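Local coordinates for protein MGS-M4 (Unidentified, PDB 4Q3M) that belongs to the aldo-keto reductase family and probably reduces carbonyl compounds with a nicotinamide cofactor, its natural substrate being unknown, at residues E148-K151 and I152-V156; I215-R218 and W219-R223. All coordinates share one frame; numbering follows the deposited sequence.

Contact 1: residues E148-K151 and I152-V156; sequences ENAK and IPPMV
The methyl of Ala-150 comes near the ring of Pro-154 across the turn that follows helix 140-149. This methyl points into the turn, and Ala-150 CB lies 4.4 Å from Pro-154 CD. The same CB of Ala-150 is 3.9 Å from the carbonyl O of Ile-152. This inner side is the closer-packed part. Ala-150 is also where the chain leaves helical backbone angles. Next to it, the ring of Pro-153 sets its CD 3.7 Å from Lys-151 O. Ile-152 has CG1 anti to its carbonyl carbon (chi1 -56°). That torsion brings CG1 of Ile-152 back beside the peptide, 3.6 Å from Lys-151 O.

The solvent side is looser. The side chain of Lys-151 leads away from the turn, though its CB still lies beside Ile-152 N. Pro-153 is exposed as well. The two segments share no hydrogen bond. Three polar atoms of the turn's backbone bond to helix 111-126. The carboxylate oxygen OE2 of Glu-122 accepts from both Lys-151 N and Ile-152 N. Tyr-118 OH bonds to Ile-152 O.

The turn is a helix-to-strand connection of the TIM barrel. Such connections lie at the end of the barrel remote from the active site of aldo-keto reductases. Ala-150 and Ile-152 rest on helix 111-126, and Pro-154 packs back on Leu-146 and Met-147 of helix 140-149. Met-155 makes backbone bonds with Ile-133 and Gln-180, and Val-156 begins strand 156-160 between strands 133-136 and 180-184.

Contact 2: residues I215-R218 and W219-R223; sequences IAIR and WLIER
Arg-218 and Glu-222 form a salt bridge one turn apart on helix 212-222, an outer helix of the TIM barrel. The guanidinium approaches side-on and gives two nitrogens to one oxygen. Arg-218 NE lies 2.7 Å from Glu-222 OE2, and Arg-218 NH2 lies 2.9 Å from the same OE2. Both reach OE2 from one face of the carboxylate, well above its plane, and the two flat groups stand 81° apart. Arg-218 has CG anti to the backbone N (chi1 -178°) and bends at chi2 (59°), which swings its head toward the next turn. Glu-222 also bends at chi2 and brings its carboxylate back to meet it. Ile-221 lies over one face of the guanidinium, its CG2 3.3 Å from Arg-218 NH1.

The backbone sets this spacing. Glu-222 N donates to Arg-218 O at 2.7 Å, and Ile-221 N to Ile-217 O at 3.0 Å, as in an ordinary alpha-helix.

Further out, Leu-248 N and Thr-247 OG1 also hydrogen-bond to Glu-222 OE2. Four bonds thus gather on this oxygen, which probably helps keep the carboxylate ionised. With a leucine in place of Arg-218, Glu-222 OE2 would probably lose two of its donors and its charged mate in the helix, and Ile-221 CG2 the guanidinium face it lies over.

The buried side of the helix packs inward: Ile-217, Leu-220 and Ile-221 touch Val-227 of strand 226-227. Trp-219 rests on Met-253 and Ile-256 of helix 250-257. Arg-223 CD sits over one face of the Trp-219 indole, offset toward the rim. At the ring edge, in the plane, Ala-216 O lies 3.8 Å from Trp-219 CE3.

Overall arrangement
From the N terminus, the chain reaches contact 1 first. This contact closes the short turn between helix 140-149 and strand 156-160 and fits it against helix 111-126. The chain then passes through helix 168-176, strand 180-184 and helices 192-196 and 199-207. Contact 2 follows and closes no loop, since it runs along the last turns of helix 212-222 to its end. It joins that helix to helices 199-207 and 250-257 and to strand 226-227, the last of the parallel barrel strands. The two are in series and neither nest nor cross. The centres of contact 1 and contact 2 are about 27 Å apart. The nearest atoms of contact 1 and contact 2 are about 12 Å apart.

Contact 1: residues E148-K151 and I152-V156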
loop_
_atom_site.group_PDB
_atom_site.type_symbol
_atom_site.label_atom_id
_atom_site.label_comp_id
_atom_site.label_asym_id
_atom_site.label_seq_id
_atom_site.Cartn_x
_atom_site.Cartn_y
_atom_site.Cartn_z
ATOM N N GLU A 148 0.900 14.916 -15.381
ATOM C CA GLU A 148 1.943 15.760 -15.943
ATOM C C GLU A 148 2.184 15.486 -17.427
ATOM O O GLU A 148 2.361 16.416 -18.213
ATOM C CB GLU A 148 3.248 15.571 -15.166
ATOM C CG GLU A 148 4.411 16.404 -15.682
ATOM C CD GLU A 148 4.232 17.888 -15.422
ATOM O OE1 GLU A 148 3.453 18.246 -14.514
ATOM O OE2 GLU A 148 4.871 18.697 -16.129
ATOM N N ASN A 149 2.178 14.213 -17.810
ATOM C CA ASN A 149 2.644 13.828 -19.139
ATOM C C ASN A 149 1.558 13.460 -20.152
ATOM O O ASN A 149 1.815 13.456 -21.355
ATOM C CB ASN A 149 3.626 12.661 -19.015
ATOM C CG ASN A 149 4.920 13.063 -18.337
ATOM O OD1 ASN A 149 5.740 13.778 -18.914
ATOM N ND2 ASN A 149 5.111 12.604 -17.106
ATOM N N ALA A 150 0.355 13.149 -19.682
ATOM C CA ALA A 150 -0.725 12.799 -20.600
ATOM C C ALA A 150 -1.230 14.031 -21.339
ATOM O O ALA A 150 -1.159 15.148 -20.828
ATOM C CB ALA A 150 -1.867 12.121 -19.861
ATOM N N LYS A 151 -1.731 13.820 -22.551
ATOM C CA LYS A 151 -2.332 14.892 -23.329
ATOM C C LYS A 151 -3.848 14.804 -23.203
ATOM O O LYS A 151 -4.567 15.774 -23.442
ATOM C CB LYS A 151 -1.890 14.812 -24.790
ATOM C CG LYS A 151 -0.377 14.857 -24.955
ATOM C CD LYS A 151 0.040 14.823 -26.413
ATOM C CE LYS A 151 1.551 14.931 -26.546
ATOM N NZ LYS A 151 2.072 16.177 -25.917
ATOM N N ILE A 152 -4.317 13.621 -22.822
ATOM C CA ILE A 152 -5.712 13.411 -22.462
ATOM C C ILE A 152 -5.758 12.840 -21.048
ATOM O O ILE A 152 -5.595 11.636 -20.858
ATOM C CB ILE A 152 -6.425 12.463 -23.441
ATOM C CG1 ILE A 152 -6.308 12.993 -24.872
ATOM C CG2 ILE A 152 -7.886 12.290 -23.051
ATOM C CD1 ILE A 152 -6.849 12.051 -25.920
ATOM N N PRO A 153 -5.965 13.717 -20.050
ATOM C CA PRO A 153 -5.906 13.386 -18.621
ATOM C C PRO A 153 -6.756 12.178 -18.231
ATOM O O PRO A 153 -7.847 12.003 -18.774
ATOM C CB PRO A 153 -6.436 14.656 -17.949
ATOM C CG PRO A 153 -6.104 15.744 -18.906
ATOM C CD PRO A 153 -6.276 15.141 -20.270
ATOM N N PRO A 154 -6.248 11.352 -17.302
ATOM C CA PRO A 154 -6.942 10.169 -16.778
ATOM C C PRO A 154 -8.345 10.497 -16.284
ATOM O O PRO A 154 -8.557 11.548 -15.679
ATOM C CB PRO A 154 -6.045 9.724 -15.620
ATOM C CG PRO A 154 -4.691 10.200 -16.002
ATOM C CD PRO A 154 -4.908 11.508 -16.709
ATOM N N MET A 155 -9.290 9.601 -16.541
ATOM C CA MET A 155 -10.685 9.854 -16.210
ATOM C C MET A 155 -11.165 8.965 -15.069
ATOM O O MET A 155 -12.064 9.341 -14.316
ATOM C CB MET A 155 -11.565 9.646 -17.445
ATOM C CG MET A 155 -11.074 10.389 -18.679
ATOM S SD MET A 155 -12.038 10.031 -20.158
ATOM C CE MET A 155 -11.129 10.966 -21.387
ATOM N N VAL A 156 -10.566 7.784 -14.946
ATOM C CA VAL A 156 -10.980 6.812 -13.939
ATOM C C VAL A 156 -9.780 6.120 -13.293
ATOM O O VAL A 156 -8.834 5.732 -13.979
ATOM C CB VAL A 156 -11.915 5.735 -14.548
ATOM C CG1 VAL A 156 -12.162 4.601 -13.560
ATOM C CG2 VAL A 156 -13.233 6.353 -14.995
#

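Contact 2: residues I215-R218 and W219-R223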
loop_
_atom_site.group_PDB
_atom_site.type_symbol
_atom_site.label_atom_id
_atom_site.label_comp_id
_atom_site.label_asym_id
_atom_site.label_seq_id
_atom_site.Cartn_x
_atom_site.Cartn_y
_atom_site.Cartn_z
ATOM N N ILE A 215 -25.357 -2.250 2.241
ATOM C CA ILE A 215 -24.875 -1.104 2.992
ATOM C C ILE A 215 -23.536 -0.596 2.477
ATOM O O ILE A 215 -23.399 0.582 2.137
ATOM C CB ILE A 215 -24.732 -1.451 4.480
ATOM C CG1 ILE A 215 -26.113 -1.598 5.126
ATOM C CG2 ILE A 215 -23.850 -0.428 5.183
ATOM C CD1 ILE A 215 -27.142 -0.595 4.629
ATOM N N ALA A 216 -22.551 -1.490 2.430
ATOM C CA ALA A 216 -21.202 -1.145 1.994
ATOM C C ALA A 216 -21.221 -0.549 0.594
ATOM O O ALA A 216 -20.435 0.343 0.274
ATOM C CB ALA A 216 -20.303 -2.370 2.039
ATOM N N ILE A 217 -22.134 -1.048 -0.231
ATOM C CA ILE A 217 -22.307 -0.542 -1.583
ATOM C C ILE A 217 -22.869 0.876 -1.561
ATOM O O ILE A 217 -22.342 1.766 -2.226
ATOM C CB ILE A 217 -23.231 -1.458 -2.404
ATOM C CG1 ILE A 217 -22.595 -2.840 -2.557
ATOM C CG2 ILE A 217 -23.513 -0.853 -3.769
ATOM C CD1 ILE A 217 -23.512 -3.872 -3.159
ATOM N N ARG A 218 -23.930 1.081 -0.784
ATOM C CA ARG A 218 -24.568 2.392 -0.674
ATOM C C ARG A 218 -23.611 3.444 -0.130
ATOM O O ARG A 218 -23.618 4.591 -0.573
ATOM C CB ARG A 218 -25.805 2.317 0.221
ATOM C CG ARG A 218 -26.549 3.639 0.344
ATOM C CD ARG A 218 -27.010 4.136 -1.017
ATOM N NE ARG A 218 -27.422 5.535 -0.981
ATOM C CZ ARG A 218 -27.861 6.212 -2.037
ATOM N NH1 ARG A 218 -27.953 5.615 -3.218
ATOM N NH2 ARG A 218 -28.213 7.484 -1.913
ATOM N N TRP A 219 -22.795 3.043 0.839
ATOM C CA TRP A 219 -21.816 3.935 1.444
ATOM C C TRP A 219 -20.859 4.493 0.394
ATOM O O TRP A 219 -20.492 5.668 0.434
ATOM C CB TRP A 219 -21.047 3.201 2.542
ATOM C CG TRP A 219 -19.819 3.907 3.013
ATOM C CD1 TRP A 219 -19.763 5.027 3.788
ATOM C CD2 TRP A 219 -18.463 3.527 2.757
ATOM N NE1 TRP A 219 -18.454 5.375 4.021
ATOM C CE2 TRP A 219 -17.637 4.469 3.400
ATOM C CE3 TRP A 219 -17.869 2.483 2.041
ATOM C CZ2 TRP A 219 -16.248 4.399 3.349
ATOM C CZ3 TRP A 219 -16.491 2.415 1.992
ATOM C CH2 TRP A 219 -15.695 3.367 2.641
ATOM N N LEU A 220 -20.468 3.646 -0.554
ATOM C CA LEU A 220 -19.640 4.078 -1.672
ATOM C C LEU A 220 -20.427 4.994 -2.605
ATOM O O LEU A 220 -19.890 5.973 -3.125
ATOM C CB LEU A 220 -19.103 2.871 -2.441
ATOM C CG LEU A 220 -18.039 2.043 -1.718
ATOM C CD1 LEU A 220 -17.757 0.759 -2.473
ATOM C CD2 LEU A 220 -16.762 2.854 -1.543
ATOM N N ILE A 221 -21.700 4.666 -2.811
ATOM C CA ILE A 221 -22.593 5.497 -3.612
ATOM C C ILE A 221 -22.696 6.899 -3.024
ATOM O O ILE A 221 -22.651 7.894 -3.749
ATOM C CB ILE A 221 -24.010 4.891 -3.702
ATOM C CG1 ILE A 221 -23.962 3.476 -4.277
ATOM C CG2 ILE A 221 -24.913 5.775 -4.540
ATOM C CD1 ILE A 221 -23.510 3.421 -5.705
ATOM N N GLU A 222 -22.828 6.966 -1.702
ATOM C CA GLU A 222 -22.941 8.238 -0.999
ATOM C C GLU A 222 -21.680 9.082 -1.171
ATOM O O GLU A 222 -21.743 10.312 -1.185
ATOM C CB GLU A 222 -23.217 8.007 0.490
ATOM C CG GLU A 222 -24.527 7.285 0.793
ATOM C CD GLU A 222 -25.755 8.150 0.570
ATOM O OE1 GLU A 222 -25.602 9.358 0.291
ATOM O OE2 GLU A 222 -26.882 7.619 0.679
ATOM N N ARG A 223 -20.538 8.414 -1.308
ATOM C CA ARG A 223 -19.263 9.102 -1.487
ATOM C C ARG A 223 -18.985 9.419 -2.953
ATOM O O ARG A 223 -17.863 9.785 -3.309
ATOM C CB ARG A 223 -18.116 8.261 -0.921
ATOM C CG ARG A 223 -18.150 8.067 0.583
ATOM C CD ARG A 223 -16.968 7.226 1.037
ATOM N NE ARG A 223 -15.694 7.864 0.717
ATOM C CZ ARG A 223 -14.523 7.234 0.706
ATOM N NH1 ARG A 223 -14.462 5.941 0.993
ATOM N NH2 ARG A 223 -13.414 7.895 0.403
#